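Local atomic coordinates of MgGH51 (Meripilus giganteus, PDB entry 6ZPV), a protein that hydrolyses terminal, non-reducing alpha-L-arabinofuranosyl residues from arabinosides, as an alpha-L-arabinofuranosidase of glycoside hydrolase family GH51. Residues A[402-408]-A[430-436]; A[452-457]-A[506-511]; A[407-412]-A[459-463]. One frame throughout, in Å; residues are numbered along the deposited sequence.

How the interactions relate
All three contacts lie on one side of the chain's centre, in the alpha/beta part built round the eight-stranded parallel sheet. Interaction 1 closes first along the chain and joins strands 396-403 and 424-432 with helix 405-410. Interaction 3, about 9 Å away between centres, shares W407 and F408 with it and packs the same helix on helix 454-469. Interaction 2, about 12 Å from interaction 1 and 13 Å from interaction 3, joins the start of helix 454-469 to helix 507-517. E460 connects all three, its OE2 meeting A432 N and its OE1 meeting S508 OG. Strand pairing inside and helix packing outside thus form one continuous sector of the barrel.

Interaction 1: residues A[402-408]-A[430-436]; sequences YQTPTWF and YAAISTN
Y402 and Q403 run parallel to A431 and A432, closing the beta-alpha-beta unit of strand 396-403, helix 405-410 and strand 424-432. Both backbone groups of Q403 reach across, straddling A432 as a parallel ladder requires. Q403 N gives its hydrogen to A431 O at 3.2 Å, in the carbonyl plane. Q403 O receives I433 N at 2.9 Å, with a C=O...N angle of 167°, almost on the carbonyl axis. Beyond the ladder, S434 O is buried without a hydrogen-bond partner; T404 CA makes a CA-H...O contact with it at 3.1 Å, and P405 CD also lies against it.

The two sheet faces are filled differently. Beside A431, the Y402 ring lies obliquely against I433, with Y402 CD1 3.7 Å from I433 CG2. The Y402 hydroxyl leaves the contact to bond E429 and a bound glycerol. On the A432 face, helix 405-410 folds back over the strand. F408 CG stands anti to its carbonyl carbon (chi1 -81°), which lays CD2 3.7 Å from A432 CB and brings CE2 within 3.3 Å of A431 O. W407 CE3 sits over the centre of one F408 face. The turn into the helix is fixed by T404, whose OG1 accepts W407 N at 2.9 Å as the N-cap. Strand, capped helix and parallel neighbouring strand make the right-handed crossover of a (beta/alpha)8 barrel, the catalytic fold of GH51.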
ATOM      1  N   TYR A 402      -0.411 -17.974   1.680  1.00 11.65           N
ATOM      2  CA  TYR A 402       1.052 -17.825   1.687  1.00 11.52           C
ATOM      3  C   TYR A 402       1.655 -19.203   1.671  1.00 11.67           C
ATOM      4  O   TYR A 402       1.325 -20.049   2.511  1.00 13.14           O
ATOM      5  CB  TYR A 402       1.487 -17.022   2.903  1.00 12.22           C
ATOM      6  CG  TYR A 402       0.937 -15.616   2.905  1.00 12.16           C
ATOM      7  CD1 TYR A 402       1.456 -14.644   2.083  1.00 12.78           C
ATOM      8  CD2 TYR A 402      -0.127 -15.292   3.709  1.00 13.50           C
ATOM      9  CE1 TYR A 402       0.919 -13.370   2.060  1.00 12.93           C
ATOM     10  CE2 TYR A 402      -0.666 -14.023   3.670  1.00 13.24           C
ATOM     11  CZ  TYR A 402      -0.160 -13.048   2.846  1.00 11.59           C
ATOM     12  OH  TYR A 402      -0.624 -11.749   2.823  1.00 12.39           O
ATOM     13  N   GLN A 403       2.529 -19.476   0.690  1.00 12.09           N
ATOM     14  CA  GLN A 403       2.969 -20.869   0.438  1.00 11.73           C
ATOM     15  C   GLN A 403       4.326 -20.871  -0.242  1.00 11.63           C
ATOM     16  O   GLN A 403       4.961 -19.810  -0.450  1.00 12.40           O
ATOM     17  CB  GLN A 403       1.869 -21.638  -0.297  1.00 11.87           C
ATOM     18  CG  GLN A 403       1.110 -22.644   0.536  1.00 12.83           C
ATOM     19  CD  GLN A 403       1.939 -23.791   1.080  1.00 13.71           C
ATOM     20  OE1 GLN A 403       3.086 -23.974   0.658  1.00 14.02           O
ATOM     21  NE2 GLN A 403       1.395 -24.555   2.030  1.00 16.16           N
ATOM     22  N   THR A 404       4.814 -22.046  -0.629  1.00 12.05           N
ATOM     23  CA  THR A 404       6.074 -22.165  -1.342  1.00 11.97           C
ATOM     24  C   THR A 404       5.858 -21.901  -2.829  1.00 11.90           C
ATOM     25  O   THR A 404       4.754 -22.075  -3.366  1.00 12.31           O
ATOM     26  CB  THR A 404       6.630 -23.573  -1.189  1.00 13.82           C
ATOM     27  OG1 THR A 404       5.806 -24.492  -1.885  1.00 13.68           O
ATOM     28  CG2 THR A 404       6.877 -24.025   0.238  1.00 13.34           C
ATOM     29  N   PRO A 405       6.947 -21.548  -3.553  1.00 11.94           N
ATOM     30  CA  PRO A 405       6.802 -21.441  -5.015  1.00 12.35           C
ATOM     31  C   PRO A 405       6.200 -22.679  -5.671  1.00 12.76           C
ATOM     32  O   PRO A 405       5.383 -22.593  -6.594  1.00 12.81           O
ATOM     33  CB  PRO A 405       8.258 -21.142  -5.477  1.00 12.62           C
ATOM     34  CG  PRO A 405       8.873 -20.465  -4.285  1.00 12.78           C
ATOM     35  CD  PRO A 405       8.296 -21.174  -3.064  1.00 12.60           C
ATOM     36  N   THR A 406       6.649 -23.861  -5.196  1.00 12.39           N
ATOM     37  CA  THR A 406       6.184 -25.133  -5.754  1.00 12.96           C
ATOM     38  C   THR A 406       4.681 -25.309  -5.516  1.00 13.74           C
ATOM     39  O   THR A 406       3.970 -25.756  -6.411  1.00 13.64           O
ATOM     40  CB  THR A 406       7.020 -26.265  -5.180  1.00 14.18           C
ATOM     41  OG1 THR A 406       8.359 -26.071  -5.653  1.00 15.63           O
ATOM     42  CG2 THR A 406       6.511 -27.628  -5.575  1.00 16.20           C
ATOM     43  N   TRP A 407       4.238 -24.985  -4.295  1.00 12.41           N
ATOM     44  CA  TRP A 407       2.790 -25.087  -4.050  1.00 12.46           C
ATOM     45  C   TRP A 407       2.002 -24.289  -5.089  1.00 12.11           C
ATOM     46  O   TRP A 407       0.951 -24.730  -5.565  1.00 12.75           O
ATOM     47  CB  TRP A 407       2.458 -24.571  -2.629  1.00 12.87           C
ATOM     48  CG  TRP A 407       1.014 -24.684  -2.247  1.00 12.76           C
ATOM     49  CD1 TRP A 407       0.485 -25.708  -1.513  1.00 13.89           C
ATOM     50  CD2 TRP A 407      -0.055 -23.792  -2.572  1.00 12.80           C
ATOM     51  NE1 TRP A 407      -0.856 -25.537  -1.365  1.00 14.88           N
ATOM     52  CE2 TRP A 407      -1.229 -24.396  -2.030  1.00 14.85           C
ATOM     53  CE3 TRP A 407      -0.170 -22.571  -3.252  1.00 12.38           C
ATOM     54  CZ2 TRP A 407      -2.502 -23.803  -2.185  1.00 14.50           C
ATOM     55  CZ3 TRP A 407      -1.423 -22.027  -3.418  1.00 13.20           C
ATOM     56  CH2 TRP A 407      -2.585 -22.630  -2.921  1.00 14.37           C
ATOM     57  N   PHE A 408       2.447 -23.093  -5.420  1.00 12.08           N
ATOM     58  CA  PHE A 408       1.694 -22.241  -6.343  1.00 12.00           C
ATOM     59  C   PHE A 408       1.550 -22.909  -7.724  1.00 12.02           C
ATOM     60  O   PHE A 408       0.435 -22.910  -8.275  1.00 13.20           O
ATOM     61  CB  PHE A 408       2.295 -20.829  -6.437  1.00 11.34           C
ATOM     62  CG  PHE A 408       1.862 -19.957  -5.292  1.00 11.63           C
ATOM     63  CD1 PHE A 408       0.632 -19.309  -5.370  1.00 11.30           C
ATOM     64  CD2 PHE A 408       2.548 -19.877  -4.110  1.00 11.65           C
ATOM     65  CE1 PHE A 408       0.126 -18.592  -4.295  1.00 11.84           C
ATOM     66  CE2 PHE A 408       2.047 -19.151  -3.054  1.00 11.19           C
ATOM     67  CZ  PHE A 408       0.840 -18.497  -3.134  1.00 11.98           C
ATOM     68  N   TYR A 430      -2.003 -13.126  -1.651  1.00 10.28           N
ATOM     69  CA  TYR A 430      -1.226 -14.330  -1.960  1.00 10.47           C
ATOM     70  C   TYR A 430       0.210 -13.932  -2.210  1.00 10.69           C
ATOM     71  O   TYR A 430       0.490 -12.852  -2.715  1.00 10.82           O
ATOM     72  CB  TYR A 430      -1.799 -15.155  -3.139  1.00 11.30           C
ATOM     73  CG  TYR A 430      -1.789 -14.484  -4.493  1.00 10.83           C
ATOM     74  CD1 TYR A 430      -2.688 -13.496  -4.837  1.00 11.05           C
ATOM     75  CD2 TYR A 430      -0.829 -14.849  -5.438  1.00 11.53           C
ATOM     76  CE1 TYR A 430      -2.657 -12.891  -6.080  1.00 11.05           C
ATOM     77  CE2 TYR A 430      -0.785 -14.240  -6.668  1.00 11.24           C
ATOM     78  CZ  TYR A 430      -1.696 -13.267  -7.018  1.00 10.69           C
ATOM     79  OH  TYR A 430      -1.660 -12.702  -8.251  1.00 11.06           O
ATOM     80  N   ALA A 431       1.117 -14.880  -1.927  1.00 10.86           N
ATOM     81  CA  ALA A 431       2.523 -14.745  -2.270  1.00 10.93           C
ATOM     82  C   ALA A 431       3.235 -16.056  -1.963  1.00 10.84           C
ATOM     83  O   ALA A 431       2.897 -16.759  -0.982  1.00 11.27           O
ATOM     84  CB  ALA A 431       3.232 -13.666  -1.440  1.00 11.92           C
ATOM     85  N   ALA A 432       4.245 -16.362  -2.773  1.00 10.95           N
ATOM     86  CA  ALA A 432       5.209 -17.443  -2.453  1.00 10.98           C
ATOM     87  C   ALA A 432       6.294 -16.851  -1.567  1.00 11.41           C
ATOM     88  O   ALA A 432       7.064 -16.020  -2.021  1.00 11.71           O
ATOM     89  CB  ALA A 432       5.748 -18.035  -3.743  1.00 12.84           C
ATOM     90  N   ILE A 433       6.333 -17.269  -0.299  1.00 11.93           N
ATOM     91  CA  ILE A 433       7.110 -16.546   0.731  1.00 12.34           C
ATOM     92  C   ILE A 433       8.364 -17.275   1.193  1.00 12.44           C
ATOM     93  O   ILE A 433       9.175 -16.626   1.855  1.00 12.40           O
ATOM     94  CB  ILE A 433       6.249 -16.152   1.932  1.00 12.77           C
ATOM     95  CG1 ILE A 433       5.836 -17.337   2.786  1.00 13.63           C
ATOM     96  CG2 ILE A 433       5.048 -15.330   1.450  1.00 13.16           C
ATOM     97  CD1 ILE A 433       5.244 -16.914   4.126  1.00 14.42           C
ATOM     98  N   SER A 434       8.485 -18.584   0.953  1.00 12.64           N
ATOM     99  CA  SER A 434       9.523 -19.400   1.558  1.00 12.50           C
ATOM    100  C   SER A 434       9.628 -20.679   0.759  1.00 12.29           C
ATOM    101  O   SER A 434       8.621 -21.117   0.177  1.00 13.07           O
ATOM    102  CB  SER A 434       9.129 -19.751   2.994  1.00 13.74           C
ATOM    103  OG  SER A 434      10.044 -20.660   3.578  1.00 13.65           O
ATOM    104  N   THR A 435      10.798 -21.306   0.796  1.00 13.08           N
ATOM    105  CA  THR A 435      10.934 -22.652   0.265  1.00 13.45           C
ATOM    106  C   THR A 435      10.758 -23.735   1.334  1.00 13.81           C
ATOM    107  O   THR A 435      10.867 -24.925   0.981  1.00 16.09           O
ATOM    108  CB  THR A 435      12.296 -22.826  -0.420  1.00 14.68           C
ATOM    109  OG1 THR A 435      13.329 -22.463   0.499  1.00 16.66           O
ATOM    110  CG2 THR A 435      12.425 -21.907  -1.620  1.00 16.13           C
ATOM    111  N   ASN A 436      10.475 -23.367   2.578  1.00 13.35           N
ATOM    112  CA  ASN A 436      10.360 -24.326   3.679  1.00 13.87           C
ATOM    113  C   ASN A 436       8.880 -24.575   4.013  1.00 13.57           C
ATOM    114  O   ASN A 436       8.241 -23.804   4.725  1.00 14.04           O
ATOM    115  CB  ASN A 436      11.069 -23.783   4.889  1.00 15.59           C
ATOM    116  CG  ASN A 436      11.189 -24.786   6.033  1.00 17.03           C
ATOM    117  OD1 ASN A 436      10.412 -25.769   6.100  1.00 17.97           O
ATOM    118  ND2 ASN A 436      12.147 -24.505   6.934  1.00 22.14           N
TER

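Interaction 2: residues A[452-457]-A[506-511]; sequences PTVQSA and STSFFA
The puckered ring of P452 packs on the start of helix 507-517, with CG 3.5 Å from S506 CB and CB against T507 OG1 and S508 OG. Of the flat rings, F510 has F509 CD2 over one face, offset toward the rim; both lie within 506-511 and neither ring meets 452-457. The contact brings together the N-terminal ends of helices 454-469 and 507-517, two consecutive outer helices of the (beta/alpha)8 barrel. Each is N-capped by a side chain: T453 OG1 accepts S456 N and S456 OG accepts T453 N, a capping box, while S506 OG accepts F509 N and also bonds L495 O.

T507 makes the direct polar link. With OG1 between its backbone N and carbonyl carbon (chi1 56°), the hydroxyl reaches T453 O at 2.8 Å, a weak hydrogen bond to a carbonyl that already accepts A457 N. Its CG2 meets V454 CG2 at 4.1 Å, the two side chains crossing at about a right angle. A457 CB packs 3.6 Å from T507 C. Water 1 accepts T507 N at 3.0 Å and donates to P452 O. Water 2 accepts from S456 OG at 2.8 Å and donates to S508 OG at 3.3 Å, while S508 OG also bonds E460 OE1.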
ATOM      1  N   PRO A 452      11.276 -11.269  -3.382  1.00 11.72           N
ATOM      2  CA  PRO A 452      10.797 -12.222  -4.374  1.00 11.93           C
ATOM      3  C   PRO A 452      11.977 -12.692  -5.244  1.00 12.09           C
ATOM      4  O   PRO A 452      12.932 -11.936  -5.486  1.00 12.63           O
ATOM      5  CB  PRO A 452       9.781 -11.415  -5.186  1.00 11.19           C
ATOM      6  CG  PRO A 452       9.296 -10.339  -4.212  1.00 11.62           C
ATOM      7  CD  PRO A 452      10.571  -9.978  -3.439  1.00 11.65           C
ATOM      8  N   THR A 453      11.885 -13.903  -5.741  1.00 11.97           N
ATOM      9  CA  THR A 453      12.889 -14.509  -6.615  1.00 12.88           C
ATOM     10  C   THR A 453      12.246 -14.842  -7.965  1.00 11.65           C
ATOM     11  O   THR A 453      11.034 -14.746  -8.182  1.00 12.12           O
ATOM     12  CB  THR A 453      13.492 -15.770  -5.965  1.00 12.12           C
ATOM     13  OG1 THR A 453      12.403 -16.690  -5.803  1.00 13.06           O
ATOM     14  CG2 THR A 453      14.180 -15.474  -4.636  1.00 13.39           C
ATOM     15  N   VAL A 454      13.082 -15.255  -8.903  1.00 12.53           N
ATOM     16  CA  VAL A 454      12.541 -15.757 -10.190  1.00 12.72           C
ATOM     17  C   VAL A 454      11.654 -16.964  -9.893  1.00 12.50           C
ATOM     18  O   VAL A 454      10.558 -17.120 -10.451  1.00 13.44           O
ATOM     19  CB  VAL A 454      13.624 -16.025 -11.208  1.00 12.68           C
ATOM     20  CG1 VAL A 454      13.027 -16.491 -12.522  1.00 14.72           C
ATOM     21  CG2 VAL A 454      14.483 -14.793 -11.466  1.00 13.83           C
ATOM     22  N   GLN A 455      12.130 -17.857  -9.027  1.00 13.18           N
ATOM     23  CA  GLN A 455      11.359 -19.042  -8.631  1.00 14.26           C
ATOM     24  C   GLN A 455       9.978 -18.637  -8.094  1.00 12.41           C
ATOM     25  O   GLN A 455       8.924 -19.267  -8.444  1.00 12.41           O
ATOM     26  CB  GLN A 455      12.147 -19.833  -7.541  1.00 14.29           C
ATOM     27  CG  GLN A 455      11.569 -21.219  -7.182  1.00 15.07           C
ATOM     28  CD  GLN A 455      12.240 -21.926  -6.027  1.00 15.53           C
ATOM     29  OE1 GLN A 455      13.260 -21.433  -5.521  1.00 16.34           O
ATOM     30  NE2 GLN A 455      11.708 -23.067  -5.639  1.00 17.71           N
ATOM     31  N   SER A 456       9.943 -17.679  -7.172  1.00 11.83           N
ATOM     32  CA  SER A 456       8.645 -17.355  -6.523  1.00 11.83           C
ATOM     33  C   SER A 456       7.727 -16.677  -7.521  1.00 11.27           C
ATOM     34  O   SER A 456       6.523 -17.001  -7.579  1.00 11.71           O
ATOM     35  CB  SER A 456       8.865 -16.527  -5.263  1.00 12.33           C
ATOM     36  OG  SER A 456       9.250 -15.156  -5.506  1.00 11.95           O
ATOM     37  N   ALA A 457       8.207 -15.769  -8.357  1.00 11.13           N
ATOM     38  CA  ALA A 457       7.402 -15.060  -9.344  1.00 10.80           C
ATOM     39  C   ALA A 457       6.832 -16.026 -10.368  1.00 11.43           C
ATOM     40  O   ALA A 457       5.699 -15.850 -10.830  1.00 11.67           O
ATOM     41  CB  ALA A 457       8.215 -13.962 -10.009  1.00 11.49           C
ATOM     42  N   SER A 506      10.355  -5.733  -7.840  1.00 11.83           N
ATOM     43  CA  SER A 506      10.704  -7.160  -7.658  1.00 11.87           C
ATOM     44  C   SER A 506      10.402  -7.983  -8.923  1.00 10.78           C
ATOM     45  O   SER A 506       9.615  -7.606  -9.792  1.00 11.60           O
ATOM     46  CB  SER A 506       9.977  -7.738  -6.495  1.00 11.73           C
ATOM     47  OG  SER A 506       8.581  -7.939  -6.747  1.00 11.24           O
ATOM     48  N   THR A 507      10.930  -9.212  -8.913  1.00 11.30           N
ATOM     49  CA  THR A 507      10.505 -10.215  -9.910  1.00 11.13           C
ATOM     50  C   THR A 507       8.972 -10.414  -9.916  1.00 10.78           C
ATOM     51  O   THR A 507       8.353 -10.421 -10.974  1.00 11.54           O
ATOM     52  CB  THR A 507      11.224 -11.546  -9.633  1.00 11.32           C
ATOM     53  OG1 THR A 507      10.925 -11.911  -8.276  1.00 11.82           O
ATOM     54  CG2 THR A 507      12.738 -11.467  -9.829  1.00 12.23           C
ATOM     55  N   SER A 508       8.410 -10.514  -8.710  1.00 10.85           N
ATOM     56  CA  SER A 508       6.969 -10.676  -8.587  1.00 10.46           C
ATOM     57  C   SER A 508       6.197  -9.454  -9.095  1.00 10.84           C
ATOM     58  O   SER A 508       5.122  -9.641  -9.659  1.00 10.94           O
ATOM     59  CB  SER A 508       6.598 -11.024  -7.130  1.00 11.11           C
ATOM     60  OG  SER A 508       7.072 -12.316  -6.811  1.00 12.00           O
ATOM     61  N   PHE A 509       6.751  -8.248  -8.900  1.00 10.59           N
ATOM     62  CA  PHE A 509       6.138  -7.047  -9.479  1.00 10.67           C
ATOM     63  C   PHE A 509       6.037  -7.200 -10.983  1.00 10.72           C
ATOM     64  O   PHE A 509       4.987  -6.906 -11.579  1.00 11.20           O
ATOM     65  CB  PHE A 509       6.974  -5.814  -9.131  1.00 11.52           C
ATOM     66  CG  PHE A 509       6.542  -4.578  -9.893  1.00 12.09           C
ATOM     67  CD1 PHE A 509       5.560  -3.755  -9.397  1.00 13.47           C
ATOM     68  CD2 PHE A 509       7.118  -4.255 -11.123  1.00 14.02           C
ATOM     69  CE1 PHE A 509       5.198  -2.612 -10.102  1.00 15.70           C
ATOM     70  CE2 PHE A 509       6.761  -3.103 -11.820  1.00 16.02           C
ATOM     71  CZ  PHE A 509       5.779  -2.305 -11.285  1.00 17.79           C
ATOM     72  N   PHE A 510       7.123  -7.639 -11.634  1.00 10.98           N
ATOM     73  CA  PHE A 510       7.071  -7.781 -13.092  1.00 11.11           C
ATOM     74  C   PHE A 510       6.079  -8.861 -13.508  1.00 10.77           C
ATOM     75  O   PHE A 510       5.432  -8.666 -14.527  1.00 11.94           O
ATOM     76  CB  PHE A 510       8.476  -8.007 -13.665  1.00 11.94           C
ATOM     77  CG  PHE A 510       9.349  -6.777 -13.594  1.00 11.93           C
ATOM     78  CD1 PHE A 510       8.979  -5.616 -14.253  1.00 13.71           C
ATOM     79  CD2 PHE A 510      10.544  -6.778 -12.887  1.00 13.86           C
ATOM     80  CE1 PHE A 510       9.801  -4.509 -14.203  1.00 14.51           C
ATOM     81  CE2 PHE A 510      11.361  -5.689 -12.842  1.00 15.01           C
ATOM     82  CZ  PHE A 510      10.965  -4.552 -13.477  1.00 15.24           C
ATOM     83  N   ALA A 511       5.948  -9.944 -12.773  1.00 11.16           N
ATOM     84  CA  ALA A 511       4.902 -10.929 -13.108  1.00 11.73           C
ATOM     85  C   ALA A 511       3.515 -10.302 -12.983  1.00 11.28           C
ATOM     86  O   ALA A 511       2.655 -10.503 -13.854  1.00 11.53           O
ATOM     87  CB  ALA A 511       5.033 -12.181 -12.258  1.00 12.85           C
TER
HETATM   88  O   HOH W   1      12.944  -9.530  -6.767  1.00 12.66           O
HETATM   89  O   HOH W   2       7.270 -13.891  -3.937  1.00 11.74           O

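Interaction 3: residues A[407-412]-A[459-463]; sequences WFYQNA and GEAAF
Aromatic contacts come first: F463 presents one face to the edge of F408, a T-shaped pair with planes at 85° and centroids 5.1 Å apart. F408 CD1 is the atom that lands on the face, 3.5 Å from F463 CG. W407 meets the same ring obliquely, W407 CZ3 to F463 CE1 at 3.7 Å. F463 reaches both because its CG stands anti to the backbone N (chi1 -174°). N411 O also approaches this ring, 3.4 Å from F463 CE1.

The apolar contact beyond the rings is Y409 CB on A462 CB, at 3.7 Å. Two further side-chain carbons rest on backbone carbonyls: F408 CB lies 3.3 Å from G459 O, where a CB on G459 would crowd F408 CB, and A412 CB lies against A462 O.

The polar bond here lies within 407-412 and closes the helix end: N411 ND2 donates to W407 O at 2.8 Å, nearly straight at 164°, and also lies over a W407 ring face near its rim. With an alanine in place of F463, the F408 edge and W407 CZ3 would probably face a gap, leaving both rings freer to shift. The aromatic cluster of W407, F408 and F463, with G459 and A462 allowing close approach, joins consecutive outer helices of a (beta/alpha)8 barrel.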
ATOM      1  N   TRP A 407       4.238 -24.985  -4.295  1.00 12.41           N
ATOM      2  CA  TRP A 407       2.790 -25.087  -4.050  1.00 12.46           C
ATOM      3  C   TRP A 407       2.002 -24.289  -5.089  1.00 12.11           C
ATOM      4  O   TRP A 407       0.951 -24.730  -5.565  1.00 12.75           O
ATOM      5  CB  TRP A 407       2.458 -24.571  -2.629  1.00 12.87           C
ATOM      6  CG  TRP A 407       1.014 -24.684  -2.247  1.00 12.76           C
ATOM      7  CD1 TRP A 407       0.485 -25.708  -1.513  1.00 13.89           C
ATOM      8  CD2 TRP A 407      -0.055 -23.792  -2.572  1.00 12.80           C
ATOM      9  NE1 TRP A 407      -0.856 -25.537  -1.365  1.00 14.88           N
ATOM     10  CE2 TRP A 407      -1.229 -24.396  -2.030  1.00 14.85           C
ATOM     11  CE3 TRP A 407      -0.170 -22.571  -3.252  1.00 12.38           C
ATOM     12  CZ2 TRP A 407      -2.502 -23.803  -2.185  1.00 14.50           C
ATOM     13  CZ3 TRP A 407      -1.423 -22.027  -3.418  1.00 13.20           C
ATOM     14  CH2 TRP A 407      -2.585 -22.630  -2.921  1.00 14.37           C
ATOM     15  N   PHE A 408       2.447 -23.093  -5.420  1.00 12.08           N
ATOM     16  CA  PHE A 408       1.694 -22.241  -6.343  1.00 12.00           C
ATOM     17  C   PHE A 408       1.550 -22.909  -7.724  1.00 12.02           C
ATOM     18  O   PHE A 408       0.435 -22.910  -8.275  1.00 13.20           O
ATOM     19  CB  PHE A 408       2.295 -20.829  -6.437  1.00 11.34           C
ATOM     20  CG  PHE A 408       1.862 -19.957  -5.292  1.00 11.63           C
ATOM     21  CD1 PHE A 408       0.632 -19.309  -5.370  1.00 11.30           C
ATOM     22  CD2 PHE A 408       2.548 -19.877  -4.110  1.00 11.65           C
ATOM     23  CE1 PHE A 408       0.126 -18.592  -4.295  1.00 11.84           C
ATOM     24  CE2 PHE A 408       2.047 -19.151  -3.054  1.00 11.19           C
ATOM     25  CZ  PHE A 408       0.840 -18.497  -3.134  1.00 11.98           C
ATOM     26  N   TYR A 409       2.614 -23.487  -8.301  1.00 12.46           N
ATOM     27  CA  TYR A 409       2.406 -24.146  -9.606  1.00 12.58           C
ATOM     28  C   TYR A 409       1.578 -25.415  -9.450  1.00 12.63           C
ATOM     29  O   TYR A 409       0.799 -25.752 -10.327  1.00 14.51           O
ATOM     30  CB  TYR A 409       3.667 -24.330 -10.451  1.00 14.04           C
ATOM     31  CG  TYR A 409       4.642 -25.372 -10.001  1.00 14.40           C
ATOM     32  CD1 TYR A 409       4.342 -26.711 -10.210  1.00 15.91           C
ATOM     33  CD2 TYR A 409       5.882 -25.081  -9.481  1.00 16.10           C
ATOM     34  CE1 TYR A 409       5.248 -27.728  -9.890  1.00 18.43           C
ATOM     35  CE2 TYR A 409       6.822 -26.088  -9.216  1.00 17.30           C
ATOM     36  CZ  TYR A 409       6.506 -27.411  -9.430  1.00 18.04           C
ATOM     37  OH  TYR A 409       7.436 -28.402  -9.132  1.00 23.28           O
ATOM     38  N   GLN A 410       1.754 -26.137  -8.346  1.00 12.93           N
ATOM     39  CA  GLN A 410       1.044 -27.370  -8.073  1.00 14.19           C
ATOM     40  C   GLN A 410      -0.440 -27.112  -7.863  1.00 14.30           C
ATOM     41  O   GLN A 410      -1.225 -28.060  -7.988  1.00 16.26           O
ATOM     42  CB  GLN A 410       1.607 -28.171  -6.893  1.00 15.67           C
ATOM     43  CG  GLN A 410       2.977 -28.747  -7.191  1.00 18.39           C
ATOM     44  CD  GLN A 410       3.477 -29.514  -5.963  1.00 20.17           C
ATOM     45  OE1 GLN A 410       3.250 -29.067  -4.812  1.00 22.84           O
ATOM     46  NE2 GLN A 410       4.334 -30.474  -6.193  1.00 26.46           N
ATOM     47  N   ASN A 411      -0.844 -25.891  -7.516  1.00 13.98           N
ATOM     48  CA  ASN A 411      -2.231 -25.582  -7.155  1.00 13.90           C
ATOM     49  C   ASN A 411      -2.838 -24.604  -8.136  1.00 13.43           C
ATOM     50  O   ASN A 411      -3.859 -23.968  -7.825  1.00 14.92           O
ATOM     51  CB  ASN A 411      -2.304 -25.129  -5.688  1.00 15.03           C
ATOM     52  CG  ASN A 411      -2.084 -26.315  -4.781  1.00 16.61           C
ATOM     53  OD1 ASN A 411      -3.069 -27.015  -4.473  1.00 21.20           O
ATOM     54  ND2 ASN A 411      -0.871 -26.602  -4.427  1.00 17.16           N
ATOM     55  N   ALA A 412      -2.371 -24.569  -9.374  1.00 13.23           N
ATOM     56  CA  ALA A 412      -2.951 -23.725 -10.439  1.00 13.00           C
ATOM     57  C   ALA A 412      -4.370 -24.150 -10.803  1.00 12.35           C
ATOM     58  O   ALA A 412      -5.083 -23.347 -11.418  1.00 13.38           O
ATOM     59  CB  ALA A 412      -2.073 -23.764 -11.663  1.00 14.75           C
ATOM     60  N   GLY A 459       6.292 -19.360 -10.020  1.00 11.98           N
ATOM     61  CA  GLY A 459       5.260 -20.183  -9.380  1.00 12.01           C
ATOM     62  C   GLY A 459       3.998 -19.368  -9.237  1.00 11.82           C
ATOM     63  O   GLY A 459       2.898 -19.887  -9.546  1.00 11.37           O
ATOM     64  N   GLU A 460       4.081 -18.138  -8.761  1.00 11.28           N
ATOM     65  CA  GLU A 460       2.909 -17.263  -8.685  1.00 11.66           C
ATOM     66  C   GLU A 460       2.259 -17.112 -10.065  1.00 10.69           C
ATOM     67  O   GLU A 460       1.025 -17.220 -10.184  1.00 11.38           O
ATOM     68  CB  GLU A 460       3.287 -15.902  -8.150  1.00 11.03           C
ATOM     69  CG  GLU A 460       3.676 -15.942  -6.672  1.00 11.22           C
ATOM     70  CD  GLU A 460       4.645 -14.844  -6.245  1.00 11.70           C
ATOM     71  OE1 GLU A 460       4.907 -13.916  -7.046  1.00 11.01           O
ATOM     72  OE2 GLU A 460       5.087 -14.905  -5.072  1.00 11.80           O
ATOM     73  N   ALA A 461       3.034 -16.906 -11.114  1.00 11.04           N
ATOM     74  CA  ALA A 461       2.504 -16.722 -12.450  1.00 11.09           C
ATOM     75  C   ALA A 461       1.764 -17.974 -12.883  1.00 11.07           C
ATOM     76  O   ALA A 461       0.659 -17.867 -13.485  1.00 11.13           O
ATOM     77  CB  ALA A 461       3.590 -16.365 -13.425  1.00 11.60           C
ATOM     78  N   ALA A 462       2.241 -19.164 -12.576  1.00 11.20           N
ATOM     79  CA  ALA A 462       1.504 -20.384 -12.908  1.00 10.92           C
ATOM     80  C   ALA A 462       0.152 -20.387 -12.181  1.00 10.76           C
ATOM     81  O   ALA A 462      -0.879 -20.687 -12.792  1.00 11.14           O
ATOM     82  CB  ALA A 462       2.357 -21.599 -12.527  1.00 11.96           C
ATOM     83  N   PHE A 463       0.163 -20.069 -10.900  1.00 11.00           N
ATOM     84  CA  PHE A 463      -1.118 -20.005 -10.156  1.00 11.16           C
ATOM     85  C   PHE A 463      -2.034 -18.935 -10.789  1.00 10.54           C
ATOM     86  O   PHE A 463      -3.268 -19.176 -10.886  1.00 11.12           O
ATOM     87  CB  PHE A 463      -0.785 -19.632  -8.712  1.00 11.79           C
ATOM     88  CG  PHE A 463      -1.954 -19.669  -7.767  1.00 11.84           C
ATOM     89  CD1 PHE A 463      -2.422 -20.863  -7.250  1.00 12.09           C
ATOM     90  CD2 PHE A 463      -2.527 -18.491  -7.274  1.00 12.13           C
ATOM     91  CE1 PHE A 463      -3.471 -20.893  -6.344  1.00 13.20           C
ATOM     92  CE2 PHE A 463      -3.562 -18.517  -6.376  1.00 12.72           C
ATOM     93  CZ  PHE A 463      -3.994 -19.725  -5.865  1.00 12.94           C
TER